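Local coordinates for levansucrase (Bacillus megaterium, PDB 3OM4), which belongs to the levansucrase/invertase family, whose members share a five-bladed beta-propeller fold, at residues K7-D21 against Y260-Q273. The protein carries 1 engineered substitution. Numbering follows the deposited sequence.
Sequences KDFNNSYGISHITRD and YNRAYYGGNNPFFQ
Asn261 grips the backbone of Asn11 with both ends of its amide: ND2 donates in plane to a lone pair of Asn11 O (2.9 Å), while OD1 accepts Asn11 N on one face and Ala263 N on the other, the latter closing an Asx turn. Asparagine suits this place because its short amide carries a donor and an acceptor, matching the C=O and N-H of Asn11; chi1 of -170° turns it to them. Next to it, Phe9 and Asn261 form a single beta bridge, where Phe9 N donates to Tyr260 O and Arg262 N to Phe9 O. Farther along, Tyr264 O and Tyr265 O accept from Arg20 N and Asp21 N at the first turn of helix 20-24.

Among the rings, Tyr264 turns its edge to the face of His17, planes at 76°, and Arg20 CD packs over the Tyr265 ring. Lys7's flexible chain lays CE over Tyr260 while NZ reaches Asp257.

Asp8's two oxygens serve separate partners: OD1 salt-bridges Lys276, while OD2 accepts from Gln273 NE2 (3.1 Å), whose OE1 takes Lys276 NZ. Arg262 NH2 is a long salt-bridge partner of OD2 (3.9 Å), attracted by charge alone.

Residues 7-21 curl around residues 260-267, joining helix 269-281 to strand 306-315, beside which strand 16-17 runs parallel.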
loop_
_atom_site.group_PDB
_atom_site.type_symbol
_atom_site.label_atom_id
_atom_site.label_comp_id
_atom_site.label_asym_id
_atom_site.label_seq_id
_atom_site.Cartn_x
_atom_site.Cartn_y
_atom_site.Cartn_z
ATOM N N LYS A 7 -19.498 29.685 -7.501
ATOM C CA LYS A 7 -18.592 28.582 -7.830
ATOM C C LYS A 7 -18.603 27.473 -6.773
ATOM O O LYS A 7 -18.140 26.362 -7.033
ATOM C CB LYS A 7 -17.164 29.110 -8.012
ATOM C CG LYS A 7 -16.904 29.818 -9.345
ATOM C CD LYS A 7 -16.600 28.830 -10.462
ATOM C CE LYS A 7 -15.180 28.279 -10.368
ATOM N NZ LYS A 7 -15.023 27.054 -11.199
ATOM N N ASP A 8 -19.119 27.784 -5.583
ATOM C CA ASP A 8 -19.197 26.815 -4.488
ATOM C C ASP A 8 -20.231 25.731 -4.771
ATOM O O ASP A 8 -21.322 26.012 -5.271
ATOM C CB ASP A 8 -19.532 27.505 -3.162
ATOM C CG ASP A 8 -18.428 28.430 -2.681
ATOM O OD1 ASP A 8 -17.271 28.295 -3.138
ATOM O OD2 ASP A 8 -18.727 29.294 -1.827
ATOM N N PHE A 9 -19.876 24.494 -4.449
ATOM C CA PHE A 9 -20.782 23.363 -4.623
ATOM C C PHE A 9 -20.446 22.230 -3.669
ATOM O O PHE A 9 -19.508 22.329 -2.875
ATOM C CB PHE A 9 -20.807 22.877 -6.085
ATOM C CG PHE A 9 -19.530 22.216 -6.546
ATOM C CD1 PHE A 9 -19.464 20.831 -6.697
ATOM C CD2 PHE A 9 -18.403 22.975 -6.858
ATOM C CE1 PHE A 9 -18.293 20.212 -7.139
ATOM C CE2 PHE A 9 -17.227 22.364 -7.301
ATOM C CZ PHE A 9 -17.175 20.983 -7.441
ATOM N N ASN A 10 -21.226 21.157 -3.751
ATOM C CA ASN A 10 -21.060 20.012 -2.871
ATOM C C ASN A 10 -21.478 18.741 -3.593
ATOM O O ASN A 10 -22.672 18.473 -3.761
ATOM C CB ASN A 10 -21.871 20.207 -1.586
ATOM C CG ASN A 10 -21.618 19.119 -0.549
ATOM O OD1 ASN A 10 -20.950 18.118 -0.811
ATOM N ND2 ASN A 10 -22.166 19.316 0.641
ATOM N N ASN A 11 -20.473 17.988 -4.036
ATOM C CA ASN A 11 -20.652 16.713 -4.729
ATOM C C ASN A 11 -19.846 15.619 -4.038
ATOM O O ASN A 11 -18.617 15.678 -4.048
ATOM C CB ASN A 11 -20.141 16.821 -6.168
ATOM C CG ASN A 11 -21.157 17.405 -7.120
ATOM O OD1 ASN A 11 -22.226 17.854 -6.715
ATOM N ND2 ASN A 11 -20.824 17.399 -8.404
ATOM N N SER A 12 -20.519 14.626 -3.465
ATOM C CA SER A 12 -19.825 13.505 -2.837
ATOM C C SER A 12 -19.472 12.422 -3.858
ATOM O O SER A 12 -18.614 11.580 -3.600
ATOM C CB SER A 12 -20.678 12.906 -1.717
ATOM O OG SER A 12 -21.842 12.297 -2.248
ATOM N N TYR A 13 -20.145 12.457 -5.010
ATOM C CA TYR A 13 -20.013 11.432 -6.059
ATOM C C TYR A 13 -20.398 10.036 -5.578
ATOM O O TYR A 13 -19.998 9.029 -6.167
ATOM C CB TYR A 13 -18.611 11.453 -6.690
ATOM C CG TYR A 13 -18.302 12.791 -7.307
ATOM C CD1 TYR A 13 -18.833 13.142 -8.546
ATOM C CD2 TYR A 13 -17.513 13.721 -6.637
ATOM C CE1 TYR A 13 -18.575 14.383 -9.108
ATOM C CE2 TYR A 13 -17.247 14.963 -7.189
ATOM C CZ TYR A 13 -17.781 15.287 -8.424
ATOM O OH TYR A 13 -17.516 16.520 -8.974
ATOM N N GLY A 14 -21.190 9.996 -4.508
ATOM C CA GLY A 14 -21.677 8.750 -3.920
ATOM C C GLY A 14 -20.589 7.908 -3.282
ATOM O O GLY A 14 -20.756 6.696 -3.116
ATOM N N ILE A 15 -19.475 8.551 -2.933
ATOM C CA ILE A 15 -18.321 7.868 -2.340
ATOM C C ILE A 15 -17.803 8.617 -1.109
ATOM O O ILE A 15 -18.177 9.766 -0.865
ATOM C CB ILE A 15 -17.182 7.612 -3.381
ATOM C CG1 ILE A 15 -16.587 8.929 -3.904
ATOM C CG2 ILE A 15 -17.681 6.725 -4.526
ATOM C CD1 ILE A 15 -15.781 8.794 -5.198
ATOM N N SER A 16 -16.957 7.955 -0.326
ATOM C CA SER A 16 -16.423 8.546 0.899
ATOM C C SER A 16 -15.213 9.429 0.622
ATOM O O SER A 16 -14.594 9.341 -0.442
ATOM C CB SER A 16 -16.078 7.452 1.910
ATOM O OG SER A 16 -17.249 6.748 2.279
ATOM N N HIS A 17 -14.879 10.290 1.579
ATOM C CA HIS A 17 -13.771 11.216 1.394
ATOM C C HIS A 17 -12.963 11.422 2.658
ATOM O O HIS A 17 -13.510 11.488 3.761
ATOM C CB HIS A 17 -14.275 12.560 0.859
ATOM C CG HIS A 17 -15.064 12.436 -0.404
ATOM N ND1 HIS A 17 -14.471 12.239 -1.632
ATOM C CD2 HIS A 17 -16.399 12.445 -0.625
ATOM C CE1 HIS A 17 -15.407 12.144 -2.559
ATOM N NE2 HIS A 17 -16.586 12.270 -1.975
ATOM N N ILE A 18 -11.651 11.498 2.471
ATOM C CA ILE A 18 -10.730 11.912 3.511
ATOM C C ILE A 18 -10.744 13.436 3.482
ATOM O O ILE A 18 -10.237 14.054 2.543
ATOM C CB ILE A 18 -9.318 11.339 3.257
ATOM C CG1 ILE A 18 -9.384 9.806 3.254
ATOM C CG2 ILE A 18 -8.323 11.859 4.298
ATOM C CD1 ILE A 18 -8.129 9.102 2.763
ATOM N N THR A 19 -11.367 14.034 4.493
ATOM C CA THR A 19 -11.676 15.463 4.450
ATOM C C THR A 19 -10.595 16.343 5.062
ATOM O O THR A 19 -9.856 15.920 5.957
ATOM C CB THR A 19 -13.039 15.785 5.122
ATOM O OG1 THR A 19 -12.975 15.485 6.522
ATOM C CG2 THR A 19 -14.161 14.979 4.481
ATOM N N ARG A 20 -10.520 17.576 4.569
ATOM C CA ARG A 20 -9.584 18.563 5.092
ATOM C C ARG A 20 -9.814 18.821 6.581
ATOM O O ARG A 20 -8.859 18.984 7.335
ATOM C CB ARG A 20 -9.665 19.862 4.292
ATOM C CG ARG A 20 -9.314 19.688 2.818
ATOM C CD ARG A 20 -9.018 21.016 2.145
ATOM N NE ARG A 20 -7.810 21.642 2.678
ATOM C CZ ARG A 20 -6.576 21.410 2.240
ATOM N NH1 ARG A 20 -6.361 20.557 1.247
ATOM N NH2 ARG A 20 -5.550 22.038 2.799
ATOM N N ASP A 21 -11.078 18.825 7.000
ATOM C CA ASP A 21 -11.429 19.050 8.403
ATOM C C ASP A 21 -10.867 17.970 9.321
ATOM O O ASP A 21 -10.368 18.271 10.405
ATOM C CB ASP A 21 -12.943 19.160 8.579
ATOM C CG ASP A 21 -13.330 19.767 9.913
ATOM O OD1 ASP A 21 -12.770 20.827 10.276
ATOM O OD2 ASP A 21 -14.194 19.184 10.597
ATOM N N TYR A 260 -13.433 24.093 -4.834
ATOM C CA TYR A 260 -14.740 24.660 -4.480
ATOM C C TYR A 260 -15.755 23.614 -4.007
ATOM O O TYR A 260 -16.891 23.959 -3.665
ATOM C CB TYR A 260 -15.327 25.431 -5.664
ATOM C CG TYR A 260 -14.500 26.616 -6.095
ATOM C CD1 TYR A 260 -14.805 27.903 -5.651
ATOM C CD2 TYR A 260 -13.410 26.450 -6.950
ATOM C CE1 TYR A 260 -14.040 28.998 -6.048
ATOM C CE2 TYR A 260 -12.641 27.536 -7.351
ATOM C CZ TYR A 260 -12.961 28.804 -6.899
ATOM O OH TYR A 260 -12.199 29.879 -7.301
ATOM N N ASN A 261 -15.348 22.347 -3.987
ATOM C CA ASN A 261 -16.239 21.260 -3.567
ATOM C C ASN A 261 -16.212 21.038 -2.054
ATOM O O ASN A 261 -15.224 20.538 -1.507
ATOM C CB ASN A 261 -15.891 19.963 -4.307
ATOM C CG ASN A 261 -16.925 18.864 -4.102
ATOM O OD1 ASN A 261 -17.783 18.948 -3.221
ATOM N ND2 ASN A 261 -16.837 17.813 -4.917
ATOM N N ARG A 262 -17.317 21.380 -1.394
ATOM C CA ARG A 262 -17.439 21.251 0.064
ATOM C C ARG A 262 -17.235 19.823 0.578
ATOM O O ARG A 262 -16.801 19.633 1.717
ATOM C CB ARG A 262 -18.790 21.787 0.552
ATOM C CG ARG A 262 -19.004 23.280 0.336
ATOM C CD ARG A 262 -20.422 23.671 0.726
ATOM N NE ARG A 262 -20.752 25.038 0.328
ATOM C CZ ARG A 262 -20.687 26.096 1.132
ATOM N NH1 ARG A 262 -20.303 25.960 2.396
ATOM N NH2 ARG A 262 -21.011 27.295 0.670
ATOM N N ALA A 263 -17.540 18.831 -0.260
ATOM C CA ALA A 263 -17.405 17.413 0.107
ATOM C C ALA A 263 -15.996 17.039 0.573
ATOM O O ALA A 263 -15.827 16.139 1.403
ATOM C CB ALA A 263 -17.823 16.519 -1.051
ATOM N N TYR A 264 -14.995 17.726 0.030
ATOM C CA TYR A 264 -13.596 17.454 0.358
ATOM C C TYR A 264 -13.126 18.165 1.618
ATOM O O TYR A 264 -12.094 17.813 2.188
ATOM C CB TYR A 264 -12.688 17.832 -0.810
ATOM C CG TYR A 264 -13.098 17.209 -2.117
ATOM C CD1 TYR A 264 -13.522 15.878 -2.177
ATOM C CD2 TYR A 264 -13.069 17.949 -3.297
ATOM C CE1 TYR A 264 -13.901 15.299 -3.382
ATOM C CE2 TYR A 264 -13.442 17.376 -4.514
ATOM C CZ TYR A 264 -13.861 16.057 -4.544
ATOM O OH TYR A 264 -14.227 15.492 -5.740
ATOM N N TYR A 265 -13.886 19.170 2.040
ATOM C CA TYR A 265 -13.526 19.970 3.198
ATOM C C TYR A 265 -14.107 19.416 4.490
ATOM O O TYR A 265 -13.401 19.288 5.491
ATOM C CB TYR A 265 -13.975 21.419 2.989
ATOM C CG TYR A 265 -13.134 22.166 1.980
ATOM C CD1 TYR A 265 -12.189 23.092 2.399
ATOM C CD2 TYR A 265 -13.278 21.943 0.609
ATOM C CE1 TYR A 265 -11.404 23.780 1.487
ATOM C CE2 TYR A 265 -12.492 22.630 -0.317
ATOM C CZ TYR A 265 -11.559 23.548 0.135
ATOM O OH TYR A 265 -10.776 24.240 -0.753
ATOM N N GLY A 266 -15.394 19.083 4.465
ATOM C CA GLY A 266 -16.123 18.781 5.694
ATOM C C GLY A 266 -16.206 20.023 6.565
ATOM O O GLY A 266 -15.936 21.137 6.103
ATOM N N GLY A 267 -16.573 19.835 7.827
ATOM C CA GLY A 267 -16.698 20.945 8.770
ATOM C C GLY A 267 -17.799 21.922 8.396
ATOM O O GLY A 267 -18.706 21.584 7.630
ATOM N N ASN A 268 -17.713 23.137 8.929
ATOM C CA ASN A 268 -18.724 24.163 8.670
ATOM C C ASN A 268 -18.358 25.092 7.509
ATOM O O ASN A 268 -17.256 25.004 6.956
ATOM C CB ASN A 268 -19.060 24.955 9.951
ATOM C CG ASN A 268 -17.823 25.480 10.674
ATOM O OD1 ASN A 268 -16.905 26.029 10.062
ATOM N ND2 ASN A 268 -17.809 25.324 11.996
ATOM N N ASN A 269 -19.287 25.972 7.136
ATOM C CA ASN A 269 -19.047 26.932 6.057
ATOM C C ASN A 269 -17.859 27.874 6.319
ATOM O O ASN A 269 -17.052 28.090 5.414
ATOM C CB ASN A 269 -20.321 27.717 5.703
ATOM C CG ASN A 269 -20.126 28.646 4.515
ATOM O OD1 ASN A 269 -19.730 28.216 3.429
ATOM N ND2 ASN A 269 -20.406 29.928 4.716
ATOM N N PRO A 270 -17.738 28.424 7.552
ATOM C CA PRO A 270 -16.556 29.235 7.863
ATOM C C PRO A 270 -15.237 28.491 7.652
ATOM O O PRO A 270 -14.275 29.093 7.174
ATOM C CB PRO A 270 -16.742 29.579 9.343
ATOM C CG PRO A 270 -18.205 29.566 9.540
ATOM C CD PRO A 270 -18.725 28.474 8.651
ATOM N N PHE A 271 -15.193 27.205 8.005
ATOM C CA PHE A 271 -13.995 26.397 7.771
ATOM C C PHE A 271 -13.740 26.269 6.274
ATOM O O PHE A 271 -12.630 26.519 5.810
ATOM C CB PHE A 271 -14.091 25.013 8.426
ATOM C CG PHE A 271 -12.946 24.099 8.072
ATOM C CD1 PHE A 271 -11.706 24.250 8.689
ATOM C CD2 PHE A 271 -13.100 23.101 7.112
ATOM C CE1 PHE A 271 -10.633 23.417 8.356
ATOM C CE2 PHE A 271 -12.037 22.265 6.773
ATOM C CZ PHE A 271 -10.800 22.425 7.396
ATOM N N PHE A 272 -14.779 25.896 5.530
ATOM C CA PHE A 272 -14.693 25.780 4.080
ATOM C C PHE A 272 -14.190 27.079 3.440
ATOM O O PHE A 272 -13.230 27.060 2.670
ATOM C CB PHE A 272 -16.046 25.340 3.498
ATOM C CG PHE A 272 -16.156 25.502 2.008
ATOM C CD1 PHE A 272 -15.364 24.749 1.146
ATOM C CD2 PHE A 272 -17.067 26.404 1.466
ATOM C CE1 PHE A 272 -15.468 24.897 -0.236
ATOM C CE2 PHE A 272 -17.177 26.563 0.089
ATOM C CZ PHE A 272 -16.374 25.805 -0.766
ATOM N N GLN A 273 -14.812 28.203 3.787
ATOM C CA GLN A 273 -14.432 29.498 3.211
ATOM C C GLN A 273 -12.992 29.921 3.516
ATOM O O GLN A 273 -12.280 30.381 2.620
ATOM C CB GLN A 273 -15.424 30.598 3.616
ATOM C CG GLN A 273 -16.872 30.363 3.157
ATOM C CD GLN A 273 -17.050 30.338 1.640
ATOM O OE1 GLN A 273 -16.175 30.759 0.881
ATOM N NE2 GLN A 273 -18.199 29.843 1.196
#